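Local coordinates for protein predicted ancestral HMA domain of Pik-1 from Oryza spp. (Synthetic construct, PDB 7BNT) that probably recognises a pathogen effector, as a predicted ancestral form of the heavy-metal-associated domain integrated in the rice immune receptor Pik-1, at residues 6-11 / 51-56; 10-15 / 44-49. All coordinates share one frame; numbering follows the deposited sequence.

Contact 1: residues 6-11 / 51-56; sequences QKIVIK and DGIDSI
The carboxamide of Gln6 turns its polar edge to the backbone of Ile53 and binds both its N and its O. Gln6 OE1 accepts from Ile53 N at 2.7 Å, in the carbonyl plane and on a lone pair. In return Gln6 NE2 donates to Ile53 O at 3.0 Å, the acceptor lying only 7° out of the amide plane, so the two bonds together fix the rotation of the group. CG stands anti to the carbonyl carbon (chi1 -60°) and the chain runs on extended at chi2, which carries the amide across to the loop. Further along the strand the contact turns apolar. In the conformer described, one of two, the CD1 tip of Ile8 comes to 3.6 Å from Ser55 CB, in the first turn of helix 55-65, and more loosely meets Ile53 CG2 at 4.4 Å. An alanine in place of Gln6 would probably leave Ile53 N and O without these mates and the loop before the helix freer to move. A side-chain amide thus pairs with both backbone polar atoms of one loop residue, where the chain leaves the sheet for a helix that packs over the Ile8 and Ile10 face.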
# COMPACT_ATOMS: atom_id res chain seq x y z
N GLN B 6 -9.01 3.43 -7.18
CA GLN B 6 -8.06 4.47 -6.79
C GLN B 6 -6.86 3.82 -6.11
O GLN B 6 -7.00 2.78 -5.48
CB GLN B 6 -8.69 5.38 -5.73
CG GLN B 6 -9.96 6.11 -6.15
CD GLN B 6 -10.61 6.66 -4.90
OE1 GLN B 6 -11.39 5.96 -4.26
NE2 GLN B 6 -10.25 7.89 -4.55
N LYS B 7 -5.68 4.38 -6.28
CA LYS B 7 -4.51 4.01 -5.46
C LYS B 7 -3.97 5.31 -4.89
O LYS B 7 -3.74 6.26 -5.64
CB LYS B 7 -3.41 3.28 -6.22
CG LYS B 7 -2.20 2.92 -5.36
CD LYS B 7 -1.16 2.08 -6.08
CE LYS B 7 -0.87 2.59 -7.47
NZ LYS B 7 0.24 1.87 -8.12
N ILE B 8 -3.81 5.35 -3.58
CA ILE B 8 -3.11 6.50 -2.96
C ILE B 8 -2.07 5.95 -1.99
O ILE B 8 -2.12 4.79 -1.55
CB ILE B 8 -4.09 7.44 -2.25
CG1 ILE B 8 -4.74 6.72 -1.07
CG2 ILE B 8 -5.12 8.04 -3.21
CD1 ILE B 8 -5.60 7.60 -0.24
N VAL B 9 -1.14 6.83 -1.68
CA VAL B 9 -0.03 6.54 -0.75
C VAL B 9 0.02 7.65 0.29
O VAL B 9 0.06 8.83 -0.08
CB VAL B 9 1.31 6.42 -1.48
CG1 VAL B 9 2.41 6.10 -0.50
CG2 VAL B 9 1.24 5.37 -2.57
N ILE B 10 0.01 7.25 1.55
CA ILE B 10 0.04 8.17 2.70
C ILE B 10 1.23 7.81 3.59
O ILE B 10 1.37 6.65 3.99
CB ILE B 10 -1.29 8.16 3.48
CG1 ILE B 10 -2.44 8.66 2.60
CG2 ILE B 10 -1.17 9.00 4.74
CD1 ILE B 10 -3.82 8.40 3.19
N LYS B 11 2.07 8.79 3.88
CA LYS B 11 3.18 8.63 4.85
C LYS B 11 2.59 8.67 6.26
O LYS B 11 1.76 9.57 6.55
CB LYS B 11 4.23 9.72 4.69
CG LYS B 11 5.45 9.55 5.59
CD LYS B 11 6.62 10.42 5.15
CE LYS B 11 7.84 10.36 6.03
NZ LYS B 11 8.93 11.23 5.52
N ASP B 51 -12.23 1.91 -3.82
CA ASP B 51 -13.06 2.87 -4.58
C ASP B 51 -13.87 3.70 -3.59
O ASP B 51 -14.17 3.24 -2.49
CB ASP B 51 -13.82 2.13 -5.67
CG ASP B 51 -14.68 1.04 -5.11
OD1 ASP B 51 -15.58 1.40 -4.34
OD2 ASP B 51 -14.45 -0.15 -5.42
N GLY B 52 -14.11 4.94 -3.97
CA GLY B 52 -14.88 5.89 -3.15
C GLY B 52 -14.11 6.27 -1.89
O GLY B 52 -14.75 6.63 -0.89
N ILE B 53 -12.78 6.18 -1.90
CA ILE B 53 -11.96 6.60 -0.74
C ILE B 53 -11.74 8.09 -0.84
O ILE B 53 -11.36 8.59 -1.90
CB ILE B 53 -10.63 5.86 -0.64
CG1 ILE B 53 -10.86 4.36 -0.50
CG2 ILE B 53 -9.78 6.41 0.50
CD1 ILE B 53 -9.71 3.59 -1.04
N ASP B 54 -11.94 8.77 0.27
CA ASP B 54 -11.69 10.22 0.34
C ASP B 54 -10.30 10.39 0.94
O ASP B 54 -10.16 10.25 2.16
CB ASP B 54 -12.77 10.90 1.16
CG ASP B 54 -12.66 12.40 1.19
OD1 ASP B 54 -11.53 12.90 1.11
OD2 ASP B 54 -13.71 13.04 1.41
N SER B 55 -9.30 10.67 0.11
CA SER B 55 -7.89 10.69 0.54
C SER B 55 -7.70 11.76 1.61
O SER B 55 -6.93 11.55 2.55
CB SER B 55 -6.97 10.93 -0.64
OG SER B 55 -7.28 12.15 -1.26
N ILE B 56 -8.37 12.91 1.46
CA ILE B 56 -8.11 14.04 2.39
C ILE B 56 -8.75 13.71 3.74
O ILE B 56 -8.15 13.97 4.81
CB ILE B 56 -8.59 15.38 1.79
CG1 ILE B 56 -7.92 15.67 0.45
CG2 ILE B 56 -8.31 16.48 2.79
CD1 ILE B 56 -6.43 15.62 0.48

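Contact 2: residues 10-15 / 44-49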
# COMPACT_ATOMS: atom_id res chain seq x y z
N ILE B 10 0.01 7.25 1.55
CA ILE B 10 0.04 8.17 2.70
C ILE B 10 1.23 7.81 3.59
O ILE B 10 1.37 6.65 3.99
CB ILE B 10 -1.29 8.16 3.48
CG1 ILE B 10 -2.44 8.66 2.60
CG2 ILE B 10 -1.17 9.00 4.74
CD1 ILE B 10 -3.82 8.40 3.19
N LYS B 11 2.07 8.79 3.88
CA LYS B 11 3.18 8.63 4.85
C LYS B 11 2.59 8.67 6.26
O LYS B 11 1.76 9.57 6.55
CB LYS B 11 4.23 9.72 4.69
CG LYS B 11 5.45 9.55 5.59
CD LYS B 11 6.62 10.42 5.15
CE LYS B 11 7.84 10.36 6.03
NZ LYS B 11 8.93 11.23 5.52
N VAL B 12 2.94 7.68 7.06
CA VAL B 12 2.34 7.53 8.40
C VAL B 12 3.42 7.66 9.44
O VAL B 12 4.58 7.40 9.17
CB VAL B 12 1.57 6.21 8.56
CG1 VAL B 12 0.37 6.19 7.63
CG2 VAL B 12 2.47 5.01 8.35
N PRO B 13 3.00 7.98 10.68
CA PRO B 13 3.93 8.15 11.78
C PRO B 13 4.63 6.83 12.09
O PRO B 13 4.03 5.75 12.06
CB PRO B 13 3.01 8.62 12.92
CG PRO B 13 1.69 7.97 12.58
CD PRO B 13 1.60 8.18 11.09
N MET B 14 5.91 6.97 12.38
CA MET B 14 6.81 5.86 12.70
C MET B 14 7.24 5.94 14.16
O MET B 14 8.33 5.46 14.48
CB MET B 14 8.00 5.92 11.75
CG MET B 14 7.57 5.72 10.30
SD MET B 14 7.06 4.02 9.98
CE MET B 14 8.67 3.26 9.76
N ALA B 15 6.35 6.40 15.04
CA ALA B 15 6.67 6.50 16.48
C ALA B 15 7.08 5.12 17.00
O ALA B 15 7.96 5.03 17.88
CB ALA B 15 5.50 7.07 17.26
N ASP B 44 7.42 3.18 5.60
CA ASP B 44 6.81 4.29 6.38
C ASP B 44 5.59 4.85 5.65
O ASP B 44 5.10 5.94 6.02
CB ASP B 44 7.86 5.39 6.62
CG ASP B 44 8.49 5.99 5.38
OD1 ASP B 44 8.30 5.44 4.29
OD2 ASP B 44 9.21 7.04 5.55
N LYS B 45 5.13 4.16 4.63
CA LYS B 45 3.98 4.63 3.85
C LYS B 45 3.00 3.49 3.70
O LYS B 45 3.41 2.34 3.60
CB LYS B 45 4.44 5.15 2.49
CG LYS B 45 5.39 6.33 2.58
CD LYS B 45 6.20 6.52 1.37
CE LYS B 45 7.20 7.62 1.54
NZ LYS B 45 8.53 7.09 1.85
N ILE B 46 1.73 3.87 3.67
CA ILE B 46 0.63 2.92 3.42
C ILE B 46 0.09 3.22 2.04
O ILE B 46 -0.30 4.36 1.75
CB ILE B 46 -0.47 3.01 4.48
CG1 ILE B 46 0.08 2.77 5.90
CG2 ILE B 46 -1.61 2.04 4.15
CD1 ILE B 46 -0.94 3.02 6.97
N GLU B 47 0.14 2.20 1.20
CA GLU B 47 -0.51 2.24 -0.13
C GLU B 47 -1.87 1.59 -0.00
O GLU B 47 -1.96 0.43 0.44
CB GLU B 47 0.36 1.49 -1.10
CG GLU B 47 -0.02 1.63 -2.54
CD GLU B 47 1.09 0.96 -3.36
OE1 GLU B 47 1.04 -0.26 -3.56
OE2 GLU B 47 2.08 1.65 -3.72
N VAL B 48 -2.92 2.32 -0.36
CA VAL B 48 -4.29 1.78 -0.21
C VAL B 48 -4.98 1.87 -1.57
O VAL B 48 -4.82 2.88 -2.29
CB VAL B 48 -5.09 2.48 0.89
CG1 VAL B 48 -5.16 3.97 0.67
CG2 VAL B 48 -6.48 1.90 1.03
N VAL B 49 -5.70 0.80 -1.88
CA VAL B 49 -6.44 0.61 -3.15
C VAL B 49 -7.90 0.36 -2.79
O VAL B 49 -8.21 -0.42 -1.88
CB VAL B 49 -5.84 -0.52 -3.99
CG1 VAL B 49 -6.72 -0.92 -5.15
CG2 VAL B 49 -4.47 -0.12 -4.46
O HOH W 1 9.93 8.75 3.75
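Strands 6-11 and 45-50 run antiparallel here, with Ile10 and Ile46 as a hydrogen-bonded pair (Ile46 N to Ile10 O 2.8 Å, Ile10 N to Ile46 O 2.9 Å) and Lys11 opposite Lys45 as a non-hydrogen-bonded one. Beyond the strand end, Val12 N still donates to Asp44 O at 3.0 Å. Next to this bond Val12 and Ile46 cross at about a right angle, Val12 CG1 meeting Ile46 CD1 at a tight 3.5 Å, on the face covered by helix 17-28, where Ile46 rests on Ala23. This is the central strand pair of the ferredoxin-like βαββαβ fold of HMA domains, and Asp44 and Lys45 form a classic beta bulge against Val39. Met14, its chain bent at chi2 (-70°) and chi3, lays its SD 3.6 Å from Asp44 CA, its side chain running across that of Asp44. On the side of Lys11 and Lys45, Asp44 OD1 takes a salt bridge from Lys45 NZ at 3.0 Å, 23° out of the carboxylate plane on the syn side. Asp44 OD2 accepts from a water at 2.6 Å that also receives Lys45 NZ and, weakly, Lys11 NZ, itself 4.2 Å from Asp44 OD2, beyond a salt bridge. Lys45 NZ has a further salt-bridge partner, an acidic side chain of another protein chain.

In the fold
From the N terminus the chain enters strand 6-11, whose far end and following loop are the first side of contact 2. Helix 17-28 and strand 33-39 come next, before the chain returns along 44-49 to close contact 2 beside the strand it left. It then runs on through 51-56, where contact 1 closes a longer loop on the beginning of strand 6-11, so the 10-15/44-49 closure lies within the 6-11/51-56 one. The two share Ile10 and Lys11 and are joined by a probable Ile8 O to Val48 N bond. Contact 2 ties neighbouring central strands; contact 1 fastens the start of helix 55-65 to the same sheet.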